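Local coordinates for protein omega transaminase (Pseudomonas sp., PDB 5LH9) that probably catalyses pyridoxal-phosphate-dependent transfer of amino groups from beta-alanine or other amines to keto acids such as pyruvate, as a class-III aminotransferase, at residues S152-Y157 with C184-T189; G164-G169 with Q179-C184; A263-T268 with C275-R280. All coordinates share one frame; numbering follows the deposited sequence.

Contact 1 of 3, residues S152-Y157 with C184-T189; sequences SLRNGY and CHLLDT. With PLP (pyridoxal-5'-phosphate), chain H.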
loop_
_atom_site.group_PDB
_atom_site.type_symbol
_atom_site.label_atom_id
_atom_site.label_comp_id
_atom_site.label_asym_id
_atom_site.label_seq_id
_atom_site.Cartn_x
_atom_site.Cartn_y
_atom_site.Cartn_z
ATOM N N SER D 152 -4.913 0.978 -16.407
ATOM C CA SER D 152 -6.227 1.448 -16.822
ATOM C C SER D 152 -6.055 2.841 -17.413
ATOM O O SER D 152 -4.946 3.379 -17.465
ATOM C CB SER D 152 -7.216 1.436 -15.653
ATOM O OG SER D 152 -6.793 2.294 -14.610
ATOM N N LEU D 153 -7.164 3.415 -17.873
ATOM C CA LEU D 153 -7.159 4.667 -18.614
ATOM C C LEU D 153 -7.744 5.809 -17.795
ATOM O O LEU D 153 -8.708 5.632 -17.045
ATOM C CB LEU D 153 -7.973 4.543 -19.902
ATOM C CG LEU D 153 -7.617 3.410 -20.861
ATOM C CD1 LEU D 153 -8.462 3.526 -22.118
ATOM C CD2 LEU D 153 -6.136 3.419 -21.196
ATOM N N ARG D 154 -7.175 6.998 -17.986
ATOM C CA ARG D 154 -7.821 8.213 -17.513
ATOM C C ARG D 154 -9.250 8.269 -18.031
ATOM O O ARG D 154 -9.547 7.818 -19.140
ATOM C CB ARG D 154 -7.049 9.449 -17.978
ATOM C CG ARG D 154 -5.739 9.664 -17.260
ATOM C CD ARG D 154 -5.964 10.105 -15.824
ATOM N NE ARG D 154 -6.691 11.371 -15.748
ATOM C CZ ARG D 154 -6.123 12.575 -15.821
ATOM N NH1 ARG D 154 -4.808 12.695 -15.978
ATOM N NH2 ARG D 154 -6.875 13.665 -15.741
ATOM N N ASN D 155 -10.143 8.823 -17.214
ATOM C CA ASN D 155 -11.576 8.911 -17.475
ATOM C C ASN D 155 -12.259 7.550 -17.507
ATOM O O ASN D 155 -13.463 7.489 -17.771
ATOM C CB ASN D 155 -11.894 9.648 -18.786
ATOM C CG ASN D 155 -11.672 11.143 -18.678
ATOM O OD1 ASN D 155 -10.540 11.606 -18.545
ATOM N ND2 ASN D 155 -12.759 11.907 -18.725
ATOM N N GLY D 156 -11.543 6.459 -17.251
ATOM C CA GLY D 156 -12.197 5.167 -17.145
ATOM C C GLY D 156 -13.019 5.068 -15.870
ATOM O O GLY D 156 -12.655 5.607 -14.823
ATOM N N TYR D 157 -14.152 4.377 -15.967
ATOM C CA TYR D 157 -15.021 4.134 -14.824
ATOM C C TYR D 157 -15.301 2.643 -14.731
ATOM O O TYR D 157 -15.715 2.026 -15.720
ATOM C CB TYR D 157 -16.335 4.910 -14.937
ATOM C CG TYR D 157 -17.247 4.683 -13.761
ATOM C CD1 TYR D 157 -16.963 5.255 -12.531
ATOM C CD2 TYR D 157 -18.385 3.895 -13.875
ATOM C CE1 TYR D 157 -17.787 5.053 -11.437
ATOM C CE2 TYR D 157 -19.222 3.685 -12.783
ATOM C CZ TYR D 157 -18.915 4.271 -11.565
ATOM O OH TYR D 157 -19.723 4.086 -10.463
ATOM N N CYS D 184 -1.611 0.410 -9.053
ATOM C CA CYS D 184 -2.537 0.721 -10.134
ATOM C C CYS D 184 -2.033 1.956 -10.863
ATOM O O CYS D 184 -1.731 2.971 -10.228
ATOM C CB CYS D 184 -3.948 0.950 -9.599
ATOM S SG CYS D 184 -4.606 -0.519 -8.812
ATOM N N HIS D 185 -1.930 1.866 -12.186
ATOM C CA HIS D 185 -1.263 2.888 -12.979
ATOM C C HIS D 185 -2.174 3.343 -14.106
ATOM O O HIS D 185 -2.782 2.518 -14.797
ATOM C CB HIS D 185 0.062 2.353 -13.515
ATOM C CG HIS D 185 0.977 1.868 -12.434
ATOM N ND1 HIS D 185 1.880 2.691 -11.796
ATOM C CD2 HIS D 185 1.093 0.654 -11.843
ATOM C CE1 HIS D 185 2.532 2.001 -10.878
ATOM N NE2 HIS D 185 2.072 0.762 -10.885
ATOM N N LEU D 186 -2.277 4.655 -14.272
ATOM C CA LEU D 186 -3.201 5.249 -15.219
ATOM C C LEU D 186 -2.458 5.732 -16.450
ATOM O O LEU D 186 -1.381 6.328 -16.351
ATOM C CB LEU D 186 -3.959 6.419 -14.593
ATOM C CG LEU D 186 -5.169 6.053 -13.739
ATOM C CD1 LEU D 186 -5.686 7.292 -13.022
ATOM C CD2 LEU D 186 -6.272 5.421 -14.583
ATOM N N LEU D 187 -3.050 5.470 -17.607
ATOM C CA LEU D 187 -2.590 5.982 -18.882
ATOM C C LEU D 187 -3.581 7.016 -19.385
ATOM O O LEU D 187 -4.756 7.019 -19.002
ATOM C CB LEU D 187 -2.472 4.857 -19.906
ATOM C CG LEU D 187 -1.685 3.627 -19.469
ATOM C CD1 LEU D 187 -2.228 2.426 -20.212
ATOM C CD2 LEU D 187 -0.196 3.814 -19.733
ATOM N N ASP D 188 -3.103 7.884 -20.266
ATOM C CA ASP D 188 -3.988 8.858 -20.876
ATOM C C ASP D 188 -4.940 8.161 -21.840
ATOM O O ASP D 188 -4.597 7.165 -22.482
ATOM C CB ASP D 188 -3.187 9.929 -21.611
ATOM C CG ASP D 188 -2.518 10.899 -20.665
ATOM O OD1 ASP D 188 -3.234 11.714 -20.042
ATOM O OD2 ASP D 188 -1.276 10.852 -20.555
ATOM N N THR D 189 -6.110 8.681 -21.930
ATOM C CA THR D 189 -7.099 8.069 -22.796
ATOM C C THR D 189 -7.032 8.664 -24.198
ATOM O O THR D 189 -6.775 9.862 -24.361
ATOM C CB THR D 189 -8.513 8.262 -22.244
ATOM O OG1 THR D 189 -9.459 7.761 -23.199
ATOM C CG2 THR D 189 -8.821 9.731 -21.974
HETATM N N1 PLP H . -18.077 -0.282 -15.112
HETATM C C2 PLP H . -18.674 0.477 -16.034
HETATM C C2A PLP H . -17.992 0.762 -17.404
HETATM C C3 PLP H . -19.950 1.034 -15.773
HETATM O O3 PLP H . -20.554 1.829 -16.749
HETATM C C4 PLP H . -20.598 0.808 -14.584
HETATM C C4A PLP H . -22.062 1.480 -14.400
HETATM C C5 PLP H . -19.992 0.026 -13.632
HETATM C C6 PLP H . -18.725 -0.522 -13.887
HETATM C C5A PLP H . -20.640 -0.272 -12.241
HETATM O O4P PLP H . -21.828 -1.018 -12.340
HETATM P P PLP H . -22.752 -1.082 -11.093
HETATM O O1P PLP H . -23.240 0.301 -10.824
HETATM O O2P PLP H . -22.013 -1.607 -9.925
HETATM O O3P PLP H . -23.938 -2.007 -11.391
HETATM O O HOH W 1 -5.040 1.843 -12.742
#

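Contact 2 of 3, residues G164-G169 with Q179-C184; sequences GTSVGG and QLLAGC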
loop_
_atom_site.group_PDB
_atom_site.type_symbol
_atom_site.label_atom_id
_atom_site.label_comp_id
_atom_site.label_asym_id
_atom_site.label_seq_id
_atom_site.Cartn_x
_atom_site.Cartn_y
_atom_site.Cartn_z
ATOM N N GLY D 164 -12.328 -1.668 -8.114
ATOM C CA GLY D 164 -12.774 -0.899 -9.264
ATOM C C GLY D 164 -12.454 0.576 -9.122
ATOM O O GLY D 164 -12.047 1.232 -10.085
ATOM N N THR D 165 -12.620 1.114 -7.915
ATOM C CA THR D 165 -12.294 2.513 -7.681
ATOM C C THR D 165 -10.804 2.757 -7.870
ATOM O O THR D 165 -10.400 3.772 -8.450
ATOM C CB THR D 165 -12.736 2.920 -6.275
ATOM O OG1 THR D 165 -14.120 2.592 -6.088
ATOM C CG2 THR D 165 -12.561 4.410 -6.080
ATOM N N SER D 166 -9.973 1.816 -7.418
ATOM C CA SER D 166 -8.525 1.989 -7.497
ATOM C C SER D 166 -8.069 2.203 -8.933
ATOM O O SER D 166 -7.141 2.979 -9.188
ATOM C CB SER D 166 -7.825 0.771 -6.900
ATOM O OG SER D 166 -8.095 0.655 -5.516
ATOM N N VAL D 167 -8.706 1.517 -9.890
ATOM C CA VAL D 167 -8.332 1.649 -11.292
ATOM C C VAL D 167 -9.149 2.710 -12.017
ATOM O O VAL D 167 -8.957 2.907 -13.225
ATOM C CB VAL D 167 -8.453 0.293 -12.019
ATOM C CG1 VAL D 167 -7.456 -0.711 -11.440
ATOM C CG2 VAL D 167 -9.888 -0.257 -11.951
ATOM N N GLY D 168 -10.036 3.415 -11.319
ATOM C CA GLY D 168 -10.813 4.456 -11.960
ATOM C C GLY D 168 -9.954 5.645 -12.348
ATOM O O GLY D 168 -8.931 5.935 -11.729
ATOM N N GLY D 169 -10.375 6.327 -13.413
ATOM C CA GLY D 169 -9.611 7.427 -13.977
ATOM C C GLY D 169 -10.233 8.805 -13.838
ATOM O O GLY D 169 -9.826 9.738 -14.539
ATOM N N GLN D 179 -6.281 6.480 0.357
ATOM C CA GLN D 179 -5.457 5.583 -0.446
ATOM C C GLN D 179 -6.107 4.211 -0.557
ATOM O O GLN D 179 -6.507 3.615 0.448
ATOM C CB GLN D 179 -4.060 5.449 0.168
ATOM C CG GLN D 179 -3.146 4.433 -0.535
ATOM C CD GLN D 179 -2.822 4.809 -1.975
ATOM O OE1 GLN D 179 -2.580 5.975 -2.288
ATOM N NE2 GLN D 179 -2.829 3.816 -2.860
ATOM N N LEU D 180 -6.199 3.707 -1.785
ATOM C CA LEU D 180 -6.781 2.393 -2.027
ATOM C C LEU D 180 -5.694 1.451 -2.529
ATOM O O LEU D 180 -4.578 1.460 -2.003
ATOM C CB LEU D 180 -7.950 2.501 -3.010
ATOM C CG LEU D 180 -9.051 3.477 -2.576
ATOM C CD1 LEU D 180 -10.152 3.563 -3.616
ATOM C CD2 LEU D 180 -9.635 3.086 -1.221
ATOM N N LEU D 181 -5.983 0.663 -3.559
ATOM C CA LEU D 181 -5.058 -0.385 -3.965
ATOM C C LEU D 181 -3.781 0.214 -4.536
ATOM O O LEU D 181 -3.821 1.103 -5.391
ATOM C CB LEU D 181 -5.721 -1.290 -4.998
ATOM C CG LEU D 181 -5.145 -2.692 -5.169
ATOM C CD1 LEU D 181 -5.342 -3.532 -3.910
ATOM C CD2 LEU D 181 -5.801 -3.359 -6.363
ATOM N N ALA D 182 -2.642 -0.280 -4.060
ATOM C CA ALA D 182 -1.361 0.098 -4.624
ATOM C C ALA D 182 -1.145 -0.607 -5.961
ATOM O O ALA D 182 -1.839 -1.564 -6.313
ATOM C CB ALA D 182 -0.230 -0.251 -3.659
ATOM N N GLY D 183 -0.161 -0.124 -6.715
ATOM C CA GLY D 183 0.207 -0.780 -7.955
ATOM C C GLY D 183 -0.819 -0.658 -9.059
ATOM O O GLY D 183 -0.912 -1.549 -9.911
ATOM N N CYS D 184 -1.611 0.410 -9.053
ATOM C CA CYS D 184 -2.537 0.721 -10.134
ATOM C C CYS D 184 -2.033 1.956 -10.863
ATOM O O CYS D 184 -1.731 2.971 -10.228
ATOM C CB CYS D 184 -3.948 0.950 -9.599
ATOM S SG CYS D 184 -4.606 -0.519 -8.812
HETATM O O HOH W 2 -5.479 3.646 -6.255
#

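Contact 3 of 3, residues A263-T268 with C275-R280; sequences ADEVVT and CMLGSR. With PLP (pyridoxal-5'-phosphate), chain H.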
loop_
_atom_site.group_PDB
_atom_site.type_symbol
_atom_site.label_atom_id
_atom_site.label_comp_id
_atom_site.label_asym_id
_atom_site.label_seq_id
_atom_site.Cartn_x
_atom_site.Cartn_y
_atom_site.Cartn_z
ATOM N N ALA D 263 -11.940 -6.354 -20.837
ATOM C CA ALA D 263 -12.883 -5.445 -21.473
ATOM C C ALA D 263 -14.027 -5.202 -20.499
ATOM O O ALA D 263 -14.792 -6.121 -20.185
ATOM C CB ALA D 263 -13.393 -6.023 -22.791
ATOM N N ASP D 264 -14.131 -3.976 -20.002
ATOM C CA ASP D 264 -15.257 -3.599 -19.151
ATOM C C ASP D 264 -16.441 -3.314 -20.065
ATOM O O ASP D 264 -16.626 -2.202 -20.561
ATOM C CB ASP D 264 -14.923 -2.397 -18.283
ATOM C CG ASP D 264 -16.006 -2.105 -17.271
ATOM O OD1 ASP D 264 -17.147 -2.586 -17.474
ATOM O OD2 ASP D 264 -15.715 -1.412 -16.274
ATOM N N GLU D 265 -17.249 -4.344 -20.294
ATOM C CA GLU D 265 -18.402 -4.264 -21.180
ATOM C C GLU D 265 -19.702 -4.057 -20.415
ATOM O O GLU D 265 -20.766 -4.491 -20.868
ATOM C CB GLU D 265 -18.489 -5.527 -22.028
ATOM C CG GLU D 265 -17.269 -5.765 -22.896
ATOM C CD GLU D 265 -17.467 -5.356 -24.341
ATOM O OE1 GLU D 265 -18.489 -4.705 -24.657
ATOM O OE2 GLU D 265 -16.596 -5.707 -25.168
ATOM N N VAL D 266 -19.633 -3.418 -19.248
ATOM C CA VAL D 266 -20.835 -3.217 -18.446
ATOM C C VAL D 266 -21.842 -2.351 -19.198
ATOM O O VAL D 266 -23.056 -2.584 -19.132
ATOM C CB VAL D 266 -20.455 -2.631 -17.076
ATOM C CG1 VAL D 266 -21.684 -2.106 -16.344
ATOM C CG2 VAL D 266 -19.737 -3.687 -16.245
ATOM N N VAL D 267 -21.364 -1.350 -19.926
ATOM C CA VAL D 267 -22.245 -0.503 -20.728
ATOM C C VAL D 267 -22.393 -1.038 -22.145
ATOM O O VAL D 267 -23.509 -1.182 -22.651
ATOM C CB VAL D 267 -21.716 0.947 -20.724
ATOM C CG1 VAL D 267 -22.451 1.795 -21.741
ATOM C CG2 VAL D 267 -21.878 1.553 -19.341
ATOM N N THR D 268 -21.277 -1.372 -22.791
ATOM C CA THR D 268 -21.299 -1.713 -24.208
ATOM C C THR D 268 -21.779 -3.133 -24.468
ATOM O O THR D 268 -22.164 -3.450 -25.600
ATOM C CB THR D 268 -19.902 -1.533 -24.812
ATOM O OG1 THR D 268 -18.939 -2.252 -24.030
ATOM C CG2 THR D 268 -19.522 -0.061 -24.844
ATOM N N CYS D 275 -22.890 -3.220 -31.427
ATOM C CA CYS D 275 -22.417 -4.592 -31.541
ATOM C C CYS D 275 -22.638 -5.306 -30.215
ATOM O O CYS D 275 -22.590 -4.687 -29.149
ATOM C CB CYS D 275 -20.931 -4.620 -31.936
ATOM S SG CYS D 275 -20.257 -6.259 -32.282
ATOM N N MET D 276 -22.840 -6.626 -30.284
ATOM C CA MET D 276 -23.106 -7.397 -29.071
ATOM C C MET D 276 -22.004 -7.204 -28.035
ATOM O O MET D 276 -22.254 -7.332 -26.829
ATOM C CB MET D 276 -23.267 -8.880 -29.411
ATOM C CG MET D 276 -23.963 -9.686 -28.321
ATOM S SD MET D 276 -25.702 -9.224 -28.110
ATOM C CE MET D 276 -26.453 -9.961 -29.559
ATOM N N LEU D 277 -20.785 -6.915 -28.484
ATOM C CA LEU D 277 -19.696 -6.487 -27.620
ATOM C C LEU D 277 -19.002 -5.303 -28.269
ATOM O O LEU D 277 -18.732 -5.316 -29.474
ATOM C CB LEU D 277 -18.666 -7.590 -27.394
ATOM C CG LEU D 277 -19.040 -8.776 -26.508
ATOM C CD1 LEU D 277 -17.921 -9.801 -26.558
ATOM C CD2 LEU D 277 -19.293 -8.339 -25.078
ATOM N N GLY D 278 -18.703 -4.286 -27.460
ATOM C CA GLY D 278 -17.904 -3.177 -27.950
ATOM C C GLY D 278 -16.548 -3.636 -28.448
ATOM O O GLY D 278 -16.062 -3.169 -29.480
ATOM N N SER D 279 -15.908 -4.539 -27.701
ATOM C CA SER D 279 -14.607 -5.056 -28.107
ATOM C C SER D 279 -14.707 -5.783 -29.438
ATOM O O SER D 279 -13.866 -5.592 -30.326
ATOM C CB SER D 279 -14.069 -5.994 -27.031
ATOM O OG SER D 279 -14.997 -7.031 -26.766
ATOM N N ARG D 280 -15.737 -6.616 -29.602
ATOM C CA ARG D 280 -15.962 -7.254 -30.892
ATOM C C ARG D 280 -16.197 -6.205 -31.967
ATOM O O ARG D 280 -15.715 -6.344 -33.096
ATOM C CB ARG D 280 -17.147 -8.214 -30.808
ATOM C CG ARG D 280 -17.370 -9.036 -32.071
ATOM C CD ARG D 280 -18.658 -9.827 -31.991
ATOM N NE ARG D 280 -18.605 -10.867 -30.968
ATOM C CZ ARG D 280 -19.640 -11.623 -30.615
ATOM N NH1 ARG D 280 -20.821 -11.455 -31.200
ATOM N NH2 ARG D 280 -19.496 -12.549 -29.678
HETATM N N1 PLP H . -18.077 -0.282 -15.112
HETATM C C2 PLP H . -18.674 0.477 -16.034
HETATM C C2A PLP H . -17.992 0.762 -17.404
HETATM C C3 PLP H . -19.950 1.034 -15.773
HETATM O O3 PLP H . -20.554 1.829 -16.749
HETATM C C4 PLP H . -20.598 0.808 -14.584
HETATM C C4A PLP H . -22.062 1.480 -14.400
HETATM C C5 PLP H . -19.992 0.026 -13.632
HETATM C C6 PLP H . -18.725 -0.522 -13.887
HETATM C C5A PLP H . -20.640 -0.272 -12.241
HETATM O O4P PLP H . -21.828 -1.018 -12.340
HETATM P P PLP H . -22.752 -1.082 -11.093
HETATM O O1P PLP H . -23.240 0.301 -10.824
HETATM O O2P PLP H . -22.013 -1.607 -9.925
HETATM O O3P PLP H . -23.938 -2.007 -11.391
HETATM O O HOH W 3 -22.021 -2.482 -27.973
#

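Contact 1 of 3, residues S152-Y157 with C184-T189
R154 N donates to L187 O at 2.6 Å, nearly straight (170°). L187 N donates to S152 O at 2.8 Å, and S152 N to H185 O at 3.1 Å. These bonds pair two parallel strand ends, with S152 beside L186 and L153 beside L187. On one face of the sheet, L153 CD2 rests on L187 CB at 4.1 Å. On the other face, the CD2 methyl of L186 sits 3.2 Å from S152 OG. That hydroxyl is bonded to V167 O and also accepts from a water. The R154 side chain, bent at chi2 (-71°) and chi3 (-61°), crosses that of L186 at about a right angle, with R154 CD 4.0 Å from L186 CD1. L219 of the second subunit packs on both side chains. A type II turn from L153 to G156 leads to Y157. The ring edge of Y157 meets the cofactor, with Y157 CE2 3.7 Å from PLP C4, and the ring also meets that of Y173. A serine in place of Y157 would probably open a gap beside the pyridine ring and leave Y173 without its ring partner. The strand pair forms one margin of the mixed seven-stranded sheet of the fold-type I PLP enzymes.

Contact 2 of 3, residues G164-G169 with Q179-C184
S166 and L181 meet inside a beta-alpha-beta crossover. Helix 162-166 and the loop after it carry the chain from strand 149-153 to strand 184-187. The contact packs that short helix on the loop that leads into the second strand. One direct hydrogen bond joins the two segments. L181 N donates to S166 OG at 2.9 Å, with an N-H...O angle of 158°. The hydroxyl is anti to its own carbonyl carbon (chi1 -65°), which turns it back along the helix, where it also bonds to M162 O. It is therefore held between a helix carbonyl and a loop amide. Carbon packs closely round it, with L180 CB 3.1 Å from S166 OG. A water adds a second link. It donates to L181 O at 3.2 Å and, weakly, to S166 O.

Apolar contacts lie beyond these polar links. The CG2 methyl of T165 meets L180 CD1 at 3.5 Å, the two side chains lying aslant. The hydroxyl of T165 points elsewhere, to H161 O and to K133 of the third subunit. C184 brings its sulfur up to S166 and V167. C184 SG lies 3.9 Å from V167 CG1 and 4.0 Å from S166 CB. G168 N donates to T165 O at 2.9 Å.

A neighbouring chain packs on the loop from outside. R136 of the third subunit bonds to Q179 O and packs on L180, and M162 of that subunit packs on L181. Within the loop, Q179 folds its amide back over the carbonyl of L180. Q179 NE2 donates to L180 O at 3.1 Å, reaching the oxygen from above the carbonyl plane, 63° out of it.

Contact 3 of 3, residues A263-T268 with C275-R280
E265 OE2 is gripped twice by S279. S279 OG donates to E265 OE2 at 2.6 Å, nearly along the C-O axis. S279 N donates to the same E265 OE2 at 2.9 Å from the syn side, 19° out of the plane. E265 OE1 also has two donors. G278 N reaches the syn lone pair of E265 OE1 at 2.8 Å, and T268 OG1 meets E265 OE1 from above the plane at 2.6 Å. Four bonds thus fix the rotation of this buried carboxylate. The bend at chi2 (-101°) turns it to the amides that start helix 278-281. L277, at the N-cap position, crosses E265 at about a right angle and sets L277 CD2 3.6 Å from E265 CD. G278 matters for fit, because a CB there would crowd T268 CB. A water joins the two segments again by donating to T268 O and C275 O. Next to E265, D264 OD2 lies 2.9 Å from PLP N1 and is also bonded to H158. D264 OD1 accepts from V266 N in an Asx turn. V266 CG1 lies 3.6 Å from PLP C4. An aspartate at the pyridine nitrogen, borne by a strand, is the hallmark of fold-type I PLP sites.

How the contacts relate
Contact 2 is nested in the loop that contact 1 closes, and the two share C184. Their centres are about 10 Å apart, and G169 N lies 2.8 Å from G156 O, a probable hydrogen bond. Contact 3 comes later in the chain but reaches the same sheet as contact 1, with centres about 17 Å apart. These two converge on PLP, where Y157 O packs 3.5 Å from D264 OD2. Contact 2 stands back. Its centre is about 22 Å from that of contact 3, and the V167 side chain is about 9 Å from PLP. The cofactor is also hydrogen-bonded to G124 N and S125 OG of the same chain and to T330 OG1 of the third subunit.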